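Local coordinates for GARP domain-containing protein (Trypanosoma brucei brucei TREU927, PDB 6XZ6) that is a trypanosome receptor for the host complement regulator factor H, probably at the cell surface, and increases transmission of the parasite to tsetse flies, at residues P148-R159 with Y170-L181. Numbering follows the deposited sequence.
Sequences PEALTRAAHNLR and YLQEANEAANKL
Ala155 and Ala174 meet methyl to methyl, CB to CB at 3.6 Å, and illustrate how small residues let antiparallel helices lie close: the axes of 148-159 and 170-181 run 8.6 Å apart at 174°. No direct hydrogen bond joins the two segments, so side-chain packing and water hold them together. On the buried side Leu151 is a knob in a hole formed by Ala174, Ala177, Ala178 and Leu181. With CG swung anti to the backbone N (chi1 -154°), the side chain leans toward the other helix and drives CD2 into the hole, 4.0 Å from Ala177 CB. One turn earlier Pro148 sets CB against Ala178, 3.4 Å from Ala178 O. At the other end Ala155 CB approaches Tyr170 CE2 at 3.7 Å, while Leu158 crosses the tyrosine at about a right angle. A water lying in the plane of the Tyr170 ring, at its edge, accepts from Tyr170 OH and donates to Leu151 O, which gives the hydroxyl a partner and bridges it to the other helix. The opposite flank opens to solvent at His156 and Arg159, which cover the buried Leu171: its CD1 sits over the centre of one His156 ring face, a CH-pi contact 3.5 Å from the centroid, and its CD2 rests on the aliphatic part of Arg159, whose NE forms a salt bridge with Glu168. A second water links His156 NE2 and Asn175 ND2 only weakly. On the inner side, helix 67-125 meets Tyr170 through edge-to-face contacts from Tyr111 and Phe115, and helix 4-61 packs Val19 on Tyr170 and Gln22 on Leu151, building this hairpin into the elongated helical bundle.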
loop_
_atom_site.group_PDB
_atom_site.type_symbol
_atom_site.label_atom_id
_atom_site.label_comp_id
_atom_site.label_asym_id
_atom_site.label_seq_id
_atom_site.Cartn_x
_atom_site.Cartn_y
_atom_site.Cartn_z
ATOM N N PRO A 148 5.795 6.902 1.469
ATOM C CA PRO A 148 6.915 6.239 0.777
ATOM C C PRO A 148 8.245 6.213 1.552
ATOM O O PRO A 148 8.923 5.208 1.518
ATOM C CB PRO A 148 7.029 7.043 -0.527
ATOM C CG PRO A 148 5.637 7.526 -0.773
ATOM C CD PRO A 148 5.171 7.923 0.601
ATOM N N GLU A 149 8.577 7.278 2.288
ATOM C CA GLU A 149 9.809 7.415 3.076
ATOM C C GLU A 149 9.831 6.469 4.279
ATOM O O GLU A 149 10.905 5.969 4.625
ATOM C CB GLU A 149 10.028 8.874 3.551
ATOM C CG GLU A 149 9.663 9.963 2.536
ATOM C CD GLU A 149 8.207 10.421 2.518
ATOM O OE1 GLU A 149 7.748 10.986 3.541
ATOM O OE2 GLU A 149 7.525 10.218 1.483
ATOM N N ALA A 150 8.669 6.245 4.935
ATOM C CA ALA A 150 8.560 5.337 6.088
ATOM C C ALA A 150 8.726 3.901 5.625
ATOM O O ALA A 150 9.355 3.106 6.317
ATOM C CB ALA A 150 7.215 5.500 6.777
ATOM N N LEU A 151 8.174 3.570 4.453
ATOM C CA LEU A 151 8.284 2.249 3.857
ATOM C C LEU A 151 9.752 1.882 3.579
ATOM O O LEU A 151 10.160 0.799 3.984
ATOM C CB LEU A 151 7.432 2.195 2.575
ATOM C CG LEU A 151 6.897 0.861 2.089
ATOM C CD1 LEU A 151 6.079 0.142 3.153
ATOM C CD2 LEU A 151 6.012 1.087 0.918
ATOM N N THR A 152 10.561 2.774 2.951
ATOM C CA THR A 152 11.977 2.516 2.618
ATOM C C THR A 152 12.874 2.531 3.850
ATOM O O THR A 152 13.830 1.754 3.917
ATOM C CB THR A 152 12.517 3.467 1.521
ATOM O OG1 THR A 152 12.414 4.826 1.953
ATOM C CG2 THR A 152 11.814 3.319 0.207
ATOM N N ARG A 153 12.596 3.428 4.814
ATOM C CA ARG A 153 13.374 3.539 6.057
ATOM C C ARG A 153 13.325 2.221 6.837
ATOM O O ARG A 153 14.372 1.676 7.202
ATOM C CB ARG A 153 12.852 4.688 6.906
ATOM C CG ARG A 153 13.857 5.236 7.903
ATOM C CD ARG A 153 13.217 6.046 9.012
ATOM N NE ARG A 153 12.063 5.342 9.560
ATOM C CZ ARG A 153 10.834 5.831 9.566
ATOM N NH1 ARG A 153 10.599 7.058 9.114
ATOM N NH2 ARG A 153 9.828 5.104 10.031
ATOM N N ALA A 154 12.119 1.674 7.012
ATOM C CA ALA A 154 11.898 0.420 7.698
ATOM C C ALA A 154 12.513 -0.768 6.911
ATOM O O ALA A 154 12.983 -1.735 7.532
ATOM C CB ALA A 154 10.409 0.221 7.918
ATOM N N ALA A 155 12.546 -0.679 5.554
ATOM C CA ALA A 155 13.137 -1.713 4.677
ATOM C C ALA A 155 14.671 -1.698 4.772
ATOM O O ALA A 155 15.289 -2.747 4.852
ATOM C CB ALA A 155 12.683 -1.526 3.239
ATOM N N HIS A 156 15.272 -0.517 4.826
ATOM C CA HIS A 156 16.714 -0.343 4.997
ATOM C C HIS A 156 17.122 -0.757 6.402
ATOM O O HIS A 156 18.200 -1.297 6.574
ATOM C CB HIS A 156 17.126 1.123 4.758
ATOM C CG HIS A 156 17.292 1.471 3.317
ATOM N ND1 HIS A 156 16.498 2.417 2.713
ATOM C CD2 HIS A 156 18.182 1.004 2.408
ATOM C CE1 HIS A 156 16.897 2.472 1.451
ATOM N NE2 HIS A 156 17.921 1.652 1.228
ATOM N N ASN A 157 16.278 -0.479 7.418
ATOM C CA ASN A 157 16.546 -0.860 8.790
ATOM C C ASN A 157 16.562 -2.363 8.908
ATOM O O ASN A 157 17.499 -2.892 9.488
ATOM C CB ASN A 157 15.564 -0.213 9.766
ATOM C CG ASN A 157 15.932 -0.484 11.192
ATOM O OD1 ASN A 157 17.022 -0.105 11.672
ATOM N ND2 ASN A 157 15.047 -1.172 11.904
ATOM N N LEU A 158 15.607 -3.059 8.281
ATOM C CA LEU A 158 15.542 -4.519 8.287
ATOM C C LEU A 158 16.755 -5.156 7.574
ATOM O O LEU A 158 17.351 -6.093 8.081
ATOM C CB LEU A 158 14.230 -4.994 7.651
ATOM C CG LEU A 158 14.000 -6.498 7.637
ATOM C CD1 LEU A 158 13.449 -6.972 8.985
ATOM C CD2 LEU A 158 13.123 -6.897 6.452
ATOM N N ARG A 159 17.122 -4.610 6.438
ATOM C CA ARG A 159 18.210 -5.034 5.594
ATOM C C ARG A 159 19.603 -4.881 6.310
ATOM O O ARG A 159 20.551 -5.655 6.010
ATOM C CB ARG A 159 18.084 -4.274 4.246
ATOM C CG ARG A 159 19.131 -4.582 3.189
ATOM C CD ARG A 159 20.348 -3.682 3.324
ATOM N NE ARG A 159 21.187 -3.804 2.147
ATOM C CZ ARG A 159 22.483 -3.532 2.105
ATOM N NH1 ARG A 159 23.115 -3.117 3.193
ATOM N NH2 ARG A 159 23.166 -3.713 0.985
ATOM N N TYR A 170 13.329 -7.973 0.183
ATOM C CA TYR A 170 12.260 -7.114 0.716
ATOM C C TYR A 170 12.574 -5.651 0.455
ATOM O O TYR A 170 11.700 -4.950 -0.027
ATOM C CB TYR A 170 11.967 -7.342 2.212
ATOM C CG TYR A 170 10.921 -6.382 2.736
ATOM C CD1 TYR A 170 9.573 -6.539 2.408
ATOM C CD2 TYR A 170 11.285 -5.261 3.470
ATOM C CE1 TYR A 170 8.609 -5.618 2.831
ATOM C CE2 TYR A 170 10.335 -4.324 3.879
ATOM C CZ TYR A 170 8.997 -4.500 3.544
ATOM O OH TYR A 170 8.053 -3.592 3.965
ATOM N N LEU A 171 13.810 -5.198 0.709
ATOM C CA LEU A 171 14.223 -3.820 0.404
ATOM C C LEU A 171 13.988 -3.479 -1.090
ATOM O O LEU A 171 13.391 -2.442 -1.385
ATOM C CB LEU A 171 15.704 -3.573 0.792
ATOM C CG LEU A 171 16.346 -2.240 0.350
ATOM C CD1 LEU A 171 15.653 -1.016 1.022
ATOM C CD2 LEU A 171 17.841 -2.236 0.602
ATOM N N GLN A 172 14.430 -4.348 -2.014
ATOM C CA GLN A 172 14.264 -4.128 -3.443
ATOM C C GLN A 172 12.791 -3.918 -3.796
ATOM O O GLN A 172 12.468 -2.941 -4.452
ATOM C CB GLN A 172 14.901 -5.275 -4.236
ATOM C CG GLN A 172 16.442 -5.367 -4.114
ATOM C CD GLN A 172 17.111 -6.566 -4.813
ATOM O OE1 GLN A 172 16.465 -7.507 -5.337
ATOM N NE2 GLN A 172 18.450 -6.559 -4.829
ATOM N N GLU A 173 11.898 -4.773 -3.278
ATOM C CA GLU A 173 10.431 -4.718 -3.463
ATOM C C GLU A 173 9.798 -3.530 -2.770
ATOM O O GLU A 173 8.845 -2.972 -3.311
ATOM C CB GLU A 173 9.743 -6.013 -2.967
ATOM C CG GLU A 173 10.273 -7.295 -3.584
ATOM C CD GLU A 173 9.639 -7.790 -4.862
ATOM O OE1 GLU A 173 9.330 -9.004 -4.921
ATOM O OE2 GLU A 173 9.486 -6.985 -5.814
ATOM N N ALA A 174 10.274 -3.170 -1.553
ATOM C CA ALA A 174 9.746 -2.031 -0.791
ATOM C C ALA A 174 10.093 -0.729 -1.479
ATOM O O ALA A 174 9.347 0.238 -1.341
ATOM C CB ALA A 174 10.295 -2.034 0.610
ATOM N N ASN A 175 11.221 -0.694 -2.223
ATOM C CA ASN A 175 11.633 0.486 -2.982
ATOM C C ASN A 175 10.681 0.705 -4.163
ATOM O O ASN A 175 10.257 1.828 -4.370
ATOM C CB ASN A 175 13.104 0.407 -3.424
ATOM C CG ASN A 175 14.105 0.783 -2.349
ATOM O OD1 ASN A 175 13.802 1.468 -1.369
ATOM N ND2 ASN A 175 15.341 0.357 -2.511
ATOM N N GLU A 176 10.277 -0.368 -4.859
ATOM C CA GLU A 176 9.297 -0.339 -5.945
ATOM C C GLU A 176 7.932 0.094 -5.418
ATOM O O GLU A 176 7.245 0.858 -6.082
ATOM C CB GLU A 176 9.166 -1.721 -6.600
ATOM C CG GLU A 176 9.879 -1.839 -7.931
ATOM C CD GLU A 176 11.001 -2.863 -7.975
ATOM O OE1 GLU A 176 10.710 -4.081 -7.893
ATOM O OE2 GLU A 176 12.176 -2.443 -8.103
ATOM N N ALA A 177 7.542 -0.395 -4.226
ATOM C CA ALA A 177 6.268 -0.099 -3.577
ATOM C C ALA A 177 6.209 1.327 -3.050
ATOM O O ALA A 177 5.144 1.934 -3.095
ATOM C CB ALA A 177 6.022 -1.081 -2.462
ATOM N N ALA A 178 7.346 1.877 -2.569
ATOM C CA ALA A 178 7.419 3.267 -2.146
ATOM C C ALA A 178 7.152 4.169 -3.371
ATOM O O ALA A 178 6.431 5.149 -3.231
ATOM C CB ALA A 178 8.778 3.565 -1.553
ATOM N N ASN A 179 7.648 3.802 -4.582
ATOM C CA ASN A 179 7.370 4.576 -5.806
ATOM C C ASN A 179 5.903 4.442 -6.243
ATOM O O ASN A 179 5.298 5.413 -6.691
ATOM C CB ASN A 179 8.330 4.205 -6.960
ATOM C CG ASN A 179 9.780 4.566 -6.700
ATOM O OD1 ASN A 179 10.100 5.583 -6.059
ATOM N ND2 ASN A 179 10.698 3.741 -7.196
ATOM N N LYS A 180 5.341 3.244 -6.127
ATOM C CA LYS A 180 3.955 2.981 -6.472
ATOM C C LYS A 180 3.018 3.732 -5.507
ATOM O O LYS A 180 1.986 4.236 -5.928
ATOM C CB LYS A 180 3.684 1.470 -6.450
ATOM C CG LYS A 180 3.536 0.869 -7.824
ATOM C CD LYS A 180 4.700 0.028 -8.249
ATOM C CE LYS A 180 4.593 -0.350 -9.709
ATOM N NZ LYS A 180 5.814 -1.046 -10.188
ATOM N N LEU A 181 3.399 3.844 -4.228
ATOM C CA LEU A 181 2.634 4.560 -3.215
ATOM C C LEU A 181 2.667 6.063 -3.484
ATOM O O LEU A 181 1.649 6.708 -3.311
ATOM C CB LEU A 181 3.144 4.200 -1.800
ATOM C CG LEU A 181 2.422 4.792 -0.580
ATOM C CD1 LEU A 181 0.917 4.489 -0.590
ATOM C CD2 LEU A 181 3.024 4.263 0.684
HETATM O O HOH W 1 9.109 -1.374 5.170
HETATM O O HOH W 2 17.871 1.850 -2.134
#